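Local coordinates for protein aerobactin synthase IucA (Klebsiella pneumoniae subsp. pneumoniae, PDB 5JM8) that probably uses ATP to join citrate to N6-acetyl-N6-hydroxylysine, an early step in making the siderophore aerobactin, at residues Ala150-Pro155 / Leu285-Arg290; Glu105-Arg110 / Phe546-Asp551; Thr11-Ala16 / Glu113-Thr118. All coordinates share one frame; numbering follows the deposited sequence.

Contact 1 of 3, residues Ala150-Pro155 / Leu285-Arg290; sequences AFHPAP and LTNSVR. With ATP (adenosine-5'-triphosphate), chain I.
The imidazole of His152 is the centre of this contact, sandwiched between carbons and gripped at both nitrogens. Its CG lies anti to the backbone N (chi1 -164°), which sends the ring across to 285-290. There the methyl of Thr286 sits squarely over one face, with CG2 3.6 Å from the ring centroid, while Pro153 CD covers the opposite face nearer the rim. At the edge, His152 NE2 donates to Asn287 OD1 over 2.6 Å, almost along the C=O axis, and the ring and amide planes are only 15° apart. His152 ND1 accepts from Ala154 N at 3.0 Å, so the pattern is consistent with a neutral ring carrying its proton on NE2. One water ties the backbones together, donating to Ala154 O at 2.6 Å and accepting from Thr286 N. Tyr548 meets the His152 ring edge-to-face.

Packing thins out beyond Asn287. This residue is partly exposed, its amide reaching back to the histidine, and the chain then runs through Ser288 to the exposed Val289 without touching 150-155 again. Arg290 turns inward once more: its NH2 donates to Leu285 O at 3.0 Å, and its NH1 donates a weak hydrogen bond to ATP O1A at 2.9 Å. Thr286 OG1 shares a weak hydrogen bond with the ribose, 3.3 Å from ATP O2'. The methyl of Thr286 lies between the imidazole and that same O2'. Leu285, Thr286 and Arg290 belong to the ATP pocket, and the 150-155 loop packs behind Thr286, on the ribose side of the nucleotide site of an IucA/IucC-family synthetase.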
loop_
_atom_site.group_PDB
_atom_site.type_symbol
_atom_site.label_atom_id
_atom_site.label_comp_id
_atom_site.label_asym_id
_atom_site.label_seq_id
_atom_site.Cartn_x
_atom_site.Cartn_y
_atom_site.Cartn_z
ATOM N N ALA A 150 15.014 32.405 1.841
ATOM C CA ALA A 150 15.127 33.010 3.163
ATOM C C ALA A 150 15.863 34.344 3.123
ATOM O O ALA A 150 15.719 35.160 4.034
ATOM C CB ALA A 150 15.827 32.052 4.115
ATOM N N PHE A 151 16.654 34.555 2.074
ATOM C CA PHE A 151 17.418 35.790 1.912
ATOM C C PHE A 151 17.094 36.473 0.587
ATOM O O PHE A 151 17.982 36.928 -0.132
ATOM C CB PHE A 151 18.921 35.504 2.024
ATOM C CG PHE A 151 19.382 35.297 3.435
ATOM C CD1 PHE A 151 19.114 34.111 4.096
ATOM C CD2 PHE A 151 20.071 36.289 4.106
ATOM C CE1 PHE A 151 19.532 33.915 5.396
ATOM C CE2 PHE A 151 20.489 36.100 5.408
ATOM C CZ PHE A 151 20.217 34.913 6.054
ATOM N N HIS A 152 15.803 36.524 0.277
ATOM C CA HIS A 152 15.290 37.322 -0.828
ATOM C C HIS A 152 14.230 38.260 -0.255
ATOM O O HIS A 152 13.505 37.878 0.661
ATOM C CB HIS A 152 14.701 36.432 -1.927
ATOM C CG HIS A 152 14.512 37.135 -3.234
ATOM N ND1 HIS A 152 13.365 37.832 -3.546
ATOM C CD2 HIS A 152 15.327 37.254 -4.310
ATOM C CE1 HIS A 152 13.480 38.349 -4.756
ATOM N NE2 HIS A 152 14.661 38.013 -5.241
ATOM N N PRO A 153 14.151 39.501 -0.765
ATOM C CA PRO A 153 13.143 40.425 -0.233
ATOM C C PRO A 153 11.713 40.081 -0.649
ATOM O O PRO A 153 10.781 40.293 0.126
ATOM C CB PRO A 153 13.566 41.776 -0.819
ATOM C CG PRO A 153 14.335 41.433 -2.045
ATOM C CD PRO A 153 15.051 40.164 -1.726
ATOM N N ALA A 154 11.555 39.568 -1.865
ATOM C CA ALA A 154 10.247 39.194 -2.390
ATOM C C ALA A 154 10.274 37.781 -2.971
ATOM O O ALA A 154 10.153 37.603 -4.183
ATOM C CB ALA A 154 9.804 40.189 -3.445
ATOM N N PRO A 155 10.429 36.769 -2.104
ATOM C CA PRO A 155 10.533 35.371 -2.542
ATOM C C PRO A 155 9.243 34.805 -3.140
ATOM O O PRO A 155 9.296 33.766 -3.798
ATOM C CB PRO A 155 10.892 34.629 -1.253
ATOM C CG PRO A 155 10.374 35.489 -0.159
ATOM C CD PRO A 155 10.526 36.895 -0.639
ATOM N N LEU A 285 9.818 34.642 -11.006
ATOM C CA LEU A 285 10.069 34.144 -9.655
ATOM C C LEU A 285 11.500 34.501 -9.248
ATOM O O LEU A 285 12.449 34.127 -9.937
ATOM C CB LEU A 285 9.852 32.629 -9.581
ATOM C CG LEU A 285 8.502 32.089 -10.065
ATOM C CD1 LEU A 285 8.542 30.571 -10.132
ATOM C CD2 LEU A 285 7.362 32.549 -9.165
ATOM N N THR A 286 11.638 35.211 -8.127
ATOM C CA THR A 286 12.916 35.773 -7.661
ATOM C C THR A 286 13.853 36.220 -8.788
ATOM O O THR A 286 14.764 35.488 -9.181
ATOM C CB THR A 286 13.694 34.774 -6.772
ATOM O OG1 THR A 286 13.809 33.512 -7.440
ATOM C CG2 THR A 286 12.999 34.588 -5.428
ATOM N N ASN A 287 13.622 37.436 -9.275
ATOM C CA ASN A 287 14.432 38.077 -10.318
ATOM C C ASN A 287 14.931 37.143 -11.426
ATOM O O ASN A 287 16.111 37.149 -11.780
ATOM C CB ASN A 287 15.627 38.821 -9.683
ATOM C CG ASN A 287 16.391 37.982 -8.669
ATOM O OD1 ASN A 287 16.050 37.957 -7.485
ATOM N ND2 ASN A 287 17.459 37.333 -9.118
ATOM N N SER A 288 14.016 36.354 -11.978
ATOM C CA SER A 288 14.277 35.622 -13.213
ATOM C C SER A 288 12.983 35.137 -13.849
ATOM O O SER A 288 12.204 34.412 -13.226
ATOM C CB SER A 288 15.203 34.429 -12.964
ATOM O OG SER A 288 15.399 33.691 -14.160
ATOM N N VAL A 289 12.753 35.557 -15.090
ATOM C CA VAL A 289 11.704 34.968 -15.903
ATOM C C VAL A 289 12.049 33.493 -16.054
ATOM O O VAL A 289 13.217 33.137 -16.226
ATOM C CB VAL A 289 11.579 35.643 -17.284
ATOM C CG1 VAL A 289 12.848 35.433 -18.106
ATOM C CG2 VAL A 289 10.370 35.107 -18.028
ATOM N N ARG A 290 11.039 32.634 -15.976
ATOM C CA ARG A 290 11.280 31.200 -15.875
ATOM C C ARG A 290 11.025 30.478 -17.191
ATOM O O ARG A 290 10.555 29.341 -17.210
ATOM C CB ARG A 290 10.413 30.614 -14.761
ATOM C CG ARG A 290 10.791 31.117 -13.374
ATOM C CD ARG A 290 12.178 30.645 -12.972
ATOM N NE ARG A 290 12.633 31.252 -11.726
ATOM C CZ ARG A 290 13.866 31.130 -11.247
ATOM N NH1 ARG A 290 14.771 30.424 -11.913
ATOM N NH2 ARG A 290 14.196 31.713 -10.103
HETATM P PG ATP I . 14.344 23.159 -10.999
HETATM O O1G ATP I . 12.974 22.571 -11.222
HETATM O O2G ATP I . 15.014 22.669 -9.738
HETATM O O3G ATP I . 15.242 23.100 -12.212
HETATM P PB ATP I . 14.834 26.010 -11.296
HETATM O O1B ATP I . 13.820 27.115 -11.460
HETATM O O2B ATP I . 15.694 25.607 -12.473
HETATM O O3B ATP I . 14.069 24.722 -10.678
HETATM P PA ATP I . 16.543 27.785 -9.836
HETATM O O1A ATP I . 16.735 28.434 -11.183
HETATM O O2A ATP I . 17.740 27.518 -8.956
HETATM O O3A ATP I . 15.790 26.377 -10.049
HETATM O "O5'" ATP I . 15.486 28.619 -8.960
HETATM C "C5'" ATP I . 15.167 28.130 -7.661
HETATM C "C4'" ATP I . 13.739 28.474 -7.262
HETATM O "O4'" ATP I . 13.526 28.002 -5.930
HETATM C "C3'" ATP I . 13.454 29.968 -7.268
HETATM O "O3'" ATP I . 12.249 30.225 -8.002
HETATM C "C2'" ATP I . 13.305 30.364 -5.811
HETATM O "O2'" ATP I . 12.209 31.254 -5.610
HETATM C "C1'" ATP I . 13.064 29.055 -5.080
HETATM N N9 ATP I . 13.795 28.999 -3.794
HETATM C C8 ATP I . 13.203 28.838 -2.599
HETATM N N7 ATP I . 14.125 28.826 -1.604
HETATM C C5 ATP I . 15.334 28.980 -2.172
HETATM C C6 ATP I . 16.727 29.051 -1.690
HETATM N N6 ATP I . 16.981 28.950 -0.364
HETATM N N1 ATP I . 17.706 29.219 -2.609
HETATM C C2 ATP I . 17.440 29.318 -3.926
HETATM N N3 ATP I . 16.193 29.260 -4.427
HETATM C C4 ATP I . 15.115 29.096 -3.619
HETATM O O HOH W 1 9.921 36.028 -6.200
#

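Contact 2 of 3, residues Glu105-Arg110 / Phe546-Asp551; sequences ETFHQR and FCYLND
Phe107 and Tyr548 both hold CG anti to their backbone N (chi1 174° and -166°), and these torsions bring the two rings together between helices 101-124 and 545-549. They meet rim to rim, neither over the other's face, with Phe107 CE1 3.5 Å from Tyr548 CD2 and the planes at 61°. Leu549 crosses the phenylalanine at about a right angle, placing CD1 3.7 Å from Phe107 CG and its CB over one face, toward the rim.

One turn on, the extended chain of Arg110 passes the phenol tip, where CD lies 3.3 Å from Tyr548 OH. The guanidinium then reaches the carboxylate tip to tip, Arg110 NH1 to Asp551 OD2 at 3.1 Å: a salt bridge with a weak hydrogen bond, at the exposed margin of an otherwise buried contact. A water next to one face of the tyrosine donates to Tyr548 O at 2.6 Å and accepts from Arg110 NH1, a bridge that is weak on the arginine side. Phe545 adds an edge-to-face ring to Phe107. Helix-to-helix packing of aromatic and aliphatic side chains, edged by a salt bridge from the loop that follows, joins the C-terminal region to the N-terminal helices.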
loop_
_atom_site.group_PDB
_atom_site.type_symbol
_atom_site.label_atom_id
_atom_site.label_comp_id
_atom_site.label_asym_id
_atom_site.label_seq_id
_atom_site.Cartn_x
_atom_site.Cartn_y
_atom_site.Cartn_z
ATOM N N GLU A 105 9.365 52.024 -6.224
ATOM C CA GLU A 105 7.969 51.729 -5.921
ATOM C C GLU A 105 7.557 50.372 -6.491
ATOM O O GLU A 105 6.673 49.708 -5.945
ATOM C CB GLU A 105 7.055 52.831 -6.463
ATOM C CG GLU A 105 5.588 52.680 -6.066
ATOM C CD GLU A 105 5.387 52.570 -4.563
ATOM O OE1 GLU A 105 6.179 53.172 -3.804
ATOM O OE2 GLU A 105 4.440 51.873 -4.136
ATOM N N THR A 106 8.187 49.973 -7.591
ATOM C CA THR A 106 7.992 48.637 -8.144
ATOM C C THR A 106 8.550 47.593 -7.186
ATOM O O THR A 106 7.961 46.534 -6.983
ATOM C CB THR A 106 8.678 48.473 -9.514
ATOM O OG1 THR A 106 8.141 49.423 -10.441
ATOM C CG2 THR A 106 8.466 47.069 -10.058
ATOM N N PHE A 107 9.707 47.897 -6.612
ATOM C CA PHE A 107 10.349 47.013 -5.653
ATOM C C PHE A 107 9.484 46.848 -4.409
ATOM O O PHE A 107 9.263 45.734 -3.941
ATOM C CB PHE A 107 11.728 47.560 -5.279
ATOM C CG PHE A 107 12.421 46.792 -4.186
ATOM C CD1 PHE A 107 13.014 45.567 -4.444
ATOM C CD2 PHE A 107 12.503 47.311 -2.903
ATOM C CE1 PHE A 107 13.661 44.867 -3.439
ATOM C CE2 PHE A 107 13.152 46.614 -1.894
ATOM C CZ PHE A 107 13.730 45.392 -2.165
ATOM N N HIS A 108 8.980 47.962 -3.888
ATOM C CA HIS A 108 8.204 47.943 -2.654
ATOM C C HIS A 108 6.864 47.235 -2.823
ATOM O O HIS A 108 6.437 46.502 -1.932
ATOM C CB HIS A 108 7.963 49.365 -2.144
ATOM C CG HIS A 108 7.262 49.417 -0.821
ATOM N ND1 HIS A 108 5.891 49.496 -0.708
ATOM C CD2 HIS A 108 7.743 49.393 0.445
ATOM C CE1 HIS A 108 5.558 49.523 0.570
ATOM N NE2 HIS A 108 6.664 49.463 1.290
ATOM N N GLN A 109 6.195 47.457 -3.952
ATOM C CA GLN A 109 4.904 46.818 -4.185
ATOM C C GLN A 109 5.087 45.305 -4.287
ATOM O O GLN A 109 4.278 44.541 -3.765
ATOM C CB GLN A 109 4.219 47.371 -5.448
ATOM C CG GLN A 109 4.936 47.081 -6.760
ATOM C CD GLN A 109 4.170 47.574 -7.977
ATOM O OE1 GLN A 109 3.152 48.256 -7.853
ATOM N NE2 GLN A 109 4.658 47.225 -9.164
ATOM N N ARG A 110 6.168 44.881 -4.937
ATOM C CA ARG A 110 6.471 43.460 -5.075
ATOM C C ARG A 110 6.755 42.815 -3.720
ATOM O O ARG A 110 6.361 41.677 -3.472
ATOM C CB ARG A 110 7.663 43.255 -6.017
ATOM C CG ARG A 110 7.321 43.452 -7.487
ATOM C CD ARG A 110 8.545 43.332 -8.385
ATOM N NE ARG A 110 8.201 43.418 -9.803
ATOM C CZ ARG A 110 9.086 43.365 -10.795
ATOM N NH1 ARG A 110 10.379 43.236 -10.531
ATOM N NH2 ARG A 110 8.680 43.448 -12.054
ATOM N N PHE A 546 19.664 43.983 -3.376
ATOM C CA PHE A 546 19.985 45.107 -4.253
ATOM C C PHE A 546 19.991 44.664 -5.712
ATOM O O PHE A 546 19.928 45.491 -6.622
ATOM C CB PHE A 546 21.328 45.729 -3.866
ATOM C CG PHE A 546 21.308 46.403 -2.524
ATOM C CD1 PHE A 546 20.664 47.616 -2.353
ATOM C CD2 PHE A 546 21.921 45.815 -1.431
ATOM C CE1 PHE A 546 20.634 48.235 -1.118
ATOM C CE2 PHE A 546 21.896 46.426 -0.196
ATOM C CZ PHE A 546 21.252 47.641 -0.040
ATOM N N CYS A 547 20.055 43.355 -5.928
ATOM C CA CYS A 547 19.922 42.797 -7.268
ATOM C C CYS A 547 18.473 42.887 -7.727
ATOM O O CYS A 547 18.189 43.135 -8.899
ATOM C CB CYS A 547 20.396 41.344 -7.302
ATOM S SG CYS A 547 20.279 40.558 -8.926
ATOM N N TYR A 548 17.556 42.685 -6.786
ATOM C CA TYR A 548 16.126 42.692 -7.072
ATOM C C TYR A 548 15.612 44.120 -7.225
ATOM O O TYR A 548 14.663 44.383 -7.968
ATOM C CB TYR A 548 15.372 41.972 -5.954
ATOM C CG TYR A 548 13.944 41.627 -6.282
ATOM C CD1 TYR A 548 13.653 40.653 -7.218
ATOM C CD2 TYR A 548 12.887 42.263 -5.647
ATOM C CE1 TYR A 548 12.357 40.324 -7.524
ATOM C CE2 TYR A 548 11.582 41.939 -5.946
ATOM C CZ TYR A 548 11.325 40.964 -6.885
ATOM O OH TYR A 548 10.031 40.629 -7.189
ATOM N N LEU A 549 16.255 45.036 -6.513
ATOM C CA LEU A 549 15.939 46.456 -6.580
ATOM C C LEU A 549 16.356 47.040 -7.931
ATOM O O LEU A 549 15.768 48.014 -8.404
ATOM C CB LEU A 549 16.637 47.181 -5.429
ATOM C CG LEU A 549 16.522 48.698 -5.285
ATOM C CD1 LEU A 549 15.077 49.149 -5.140
ATOM C CD2 LEU A 549 17.341 49.121 -4.079
ATOM N N ASN A 550 17.371 46.429 -8.541
ATOM C CA ASN A 550 17.829 46.794 -9.883
ATOM C C ASN A 550 17.591 45.682 -10.904
ATOM O O ASN A 550 18.464 44.842 -11.123
ATOM C CB ASN A 550 19.321 47.134 -9.864
ATOM C CG ASN A 550 19.630 48.374 -9.052
ATOM O OD1 ASN A 550 18.805 49.282 -8.941
ATOM N ND2 ASN A 550 20.832 48.423 -8.488
ATOM N N ASP A 551 16.422 45.684 -11.539
ATOM C CA ASP A 551 16.099 44.671 -12.543
ATOM C C ASP A 551 17.082 44.711 -13.710
ATOM O O ASP A 551 17.713 43.705 -14.040
ATOM C CB ASP A 551 14.673 44.861 -13.062
ATOM C CG ASP A 551 13.622 44.502 -12.030
ATOM O OD1 ASP A 551 13.975 43.886 -11.000
ATOM O OD2 ASP A 551 12.436 44.827 -12.255
HETATM O O HOH W 2 12.085 44.790 -8.321
#

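Contact 3 of 3, residues Thr11-Ala16 / Glu113-Thr118; sequences TLDVAA and ESHAHT
A very short hydrogen bond holds these segments together: His115 NE2 donates to Asp13 OD2, with the two atoms 2.4 Å apart in the model. It is fairly straight (157° at the hydrogen) and lies in the ring plane, entering on the syn lone pair of OD2, the side of the other carboxylate oxygen. The carboxylate and ring planes are turned 52° against each other. Beside this bond, Ala15 CB packs 3.7 Å from His115 CD2, and more loosely 4.2 Å from Thr118 CG2.

The next shell explains why the carboxylate sits where it does. Asp13 OD1 accepts from Ala16 N at 2.9 Å, from above the carboxylate plane, and more weakly from Ala15 N at the same 2.9 Å. One oxygen therefore serves the start of helix 14-26 while the other holds the histidine. Lying at a helix N terminus, the aspartate is probably kept ionised, which would in turn help the imidazole to carry a positive charge. His115 keeps CG anti to its backbone N (chi1 179°), which extends the ring toward the aspartate; Phe82 stacks on it.

Farther out, Thr118 OG1 donates to Ser114 O at 2.9 Å, folding the hydroxyl back onto its own helix and leaving the methyl for Ala15. The Ser114 hydroxyl separately hydrogen-bonds Lys156 N, and Phe67 of strand 64-72 touches both Asp13 and Ala16. The arrangement is an aspartate N-cap whose second oxygen makes a His-carboxylate hydrogen bond, docking the first turn of helix 14-26 on the flank of helix 101-124.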
loop_
_atom_site.group_PDB
_atom_site.type_symbol
_atom_site.label_atom_id
_atom_site.label_comp_id
_atom_site.label_asym_id
_atom_site.label_seq_id
_atom_site.Cartn_x
_atom_site.Cartn_y
_atom_site.Cartn_z
ATOM N N THR A 11 2.736 38.910 16.067
ATOM C CA THR A 11 4.033 38.772 16.720
ATOM C C THR A 11 5.048 38.153 15.770
ATOM O O THR A 11 6.197 38.591 15.700
ATOM C CB THR A 11 3.942 37.898 17.985
ATOM O OG1 THR A 11 2.920 38.409 18.850
ATOM C CG2 THR A 11 5.274 37.877 18.728
ATOM N N LEU A 12 4.609 37.132 15.043
ATOM C CA LEU A 12 5.470 36.416 14.108
ATOM C C LEU A 12 5.228 36.833 12.665
ATOM O O LEU A 12 4.084 36.950 12.222
ATOM C CB LEU A 12 5.253 34.908 14.235
ATOM C CG LEU A 12 6.057 34.181 15.313
ATOM C CD1 LEU A 12 5.663 34.632 16.713
ATOM C CD2 LEU A 12 5.870 32.690 15.151
ATOM N N ASP A 13 6.318 37.060 11.942
ATOM C CA ASP A 13 6.254 37.278 10.505
ATOM C C ASP A 13 7.514 36.711 9.865
ATOM O O ASP A 13 8.587 37.309 9.936
ATOM C CB ASP A 13 6.098 38.766 10.178
ATOM C CG ASP A 13 5.699 39.007 8.733
ATOM O OD1 ASP A 13 5.942 38.121 7.885
ATOM O OD2 ASP A 13 5.138 40.085 8.443
ATOM N N VAL A 14 7.370 35.542 9.248
ATOM C CA VAL A 14 8.475 34.884 8.564
ATOM C C VAL A 14 8.747 35.526 7.206
ATOM O O VAL A 14 9.842 35.400 6.668
ATOM C CB VAL A 14 8.201 33.374 8.366
ATOM C CG1 VAL A 14 8.184 32.660 9.709
ATOM C CG2 VAL A 14 6.891 33.147 7.615
ATOM N N ALA A 15 7.749 36.210 6.655
ATOM C CA ALA A 15 7.906 36.898 5.377
ATOM C C ALA A 15 8.755 38.151 5.551
ATOM O O ALA A 15 9.684 38.399 4.782
ATOM C CB ALA A 15 6.547 37.255 4.792
ATOM N N ALA A 16 8.434 38.938 6.569
ATOM C CA ALA A 16 9.168 40.164 6.837
ATOM C C ALA A 16 10.620 39.850 7.170
ATOM O O ALA A 16 11.523 40.614 6.831
ATOM C CB ALA A 16 8.520 40.936 7.973
ATOM N N GLU A 113 3.428 42.376 -2.127
ATOM C CA GLU A 113 2.717 41.301 -2.799
ATOM C C GLU A 113 3.177 39.966 -2.231
ATOM O O GLU A 113 2.361 39.138 -1.834
ATOM C CB GLU A 113 2.945 41.358 -4.314
ATOM C CG GLU A 113 2.141 42.449 -5.031
ATOM C CD GLU A 113 2.520 42.610 -6.495
ATOM O OE1 GLU A 113 3.575 42.082 -6.909
ATOM O OE2 GLU A 113 1.756 43.268 -7.234
ATOM N N SER A 114 4.491 39.778 -2.168
ATOM C CA SER A 114 5.063 38.560 -1.609
ATOM C C SER A 114 4.625 38.371 -0.160
ATOM O O SER A 114 4.213 37.282 0.234
ATOM C CB SER A 114 6.590 38.594 -1.699
ATOM O OG SER A 114 7.166 37.452 -1.087
ATOM N N HIS A 115 4.710 39.440 0.627
ATOM C CA HIS A 115 4.356 39.381 2.041
ATOM C C HIS A 115 2.898 38.973 2.224
ATOM O O HIS A 115 2.567 38.216 3.136
ATOM C CB HIS A 115 4.616 40.734 2.712
ATOM C CG HIS A 115 4.245 40.771 4.162
ATOM N ND1 HIS A 115 2.972 41.073 4.599
ATOM C CD2 HIS A 115 4.980 40.545 5.277
ATOM C CE1 HIS A 115 2.939 41.029 5.918
ATOM N NE2 HIS A 115 4.144 40.713 6.355
ATOM N N ALA A 116 2.033 39.470 1.344
ATOM C CA ALA A 116 0.602 39.199 1.425
ATOM C C ALA A 116 0.261 37.795 0.931
ATOM O O ALA A 116 -0.542 37.091 1.545
ATOM C CB ALA A 116 -0.169 40.227 0.628
ATOM N N HIS A 117 0.869 37.404 -0.184
ATOM C CA HIS A 117 0.652 36.081 -0.757
ATOM C C HIS A 117 1.056 34.994 0.229
ATOM O O HIS A 117 0.402 33.957 0.329
ATOM C CB HIS A 117 1.442 35.926 -2.056
ATOM C CG HIS A 117 1.045 36.901 -3.120
ATOM N ND1 HIS A 117 1.880 37.247 -4.161
ATOM C CD2 HIS A 117 -0.094 37.610 -3.300
ATOM C CE1 HIS A 117 1.269 38.122 -4.939
ATOM N NE2 HIS A 117 0.071 38.360 -4.438
ATOM N N THR A 118 2.145 35.242 0.949
ATOM C CA THR A 118 2.634 34.309 1.955
ATOM C C THR A 118 1.611 34.139 3.072
ATOM O O THR A 118 1.340 33.022 3.507
ATOM C CB THR A 118 3.967 34.781 2.562
ATOM O OG1 THR A 118 4.962 34.859 1.536
ATOM C CG2 THR A 118 4.442 33.820 3.647
#

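From the N terminus, the chain leaves 11-16, runs through the five-stranded antiparallel sheet and helix 82-96, and enters helix 101-124. Contact 2 opens there at 105-110, before contact 3 closes its loop of some hundred residues at 113-118, so these two cross while using neighbouring turns of one helix. Contact 1 opens later, at 150-155, and closes at 285-290 beside ATP, in series with contact 3 and wholly within the long loop that contact 2 completes at 546-551. Tyr548 of contact 2 packs on His152, Ala154 and Asn287 of contact 1; Ser114 of contact 3 touches Ala154 and Pro155. Together they tie the N-terminal helices, the nucleotide site and the C-terminal region.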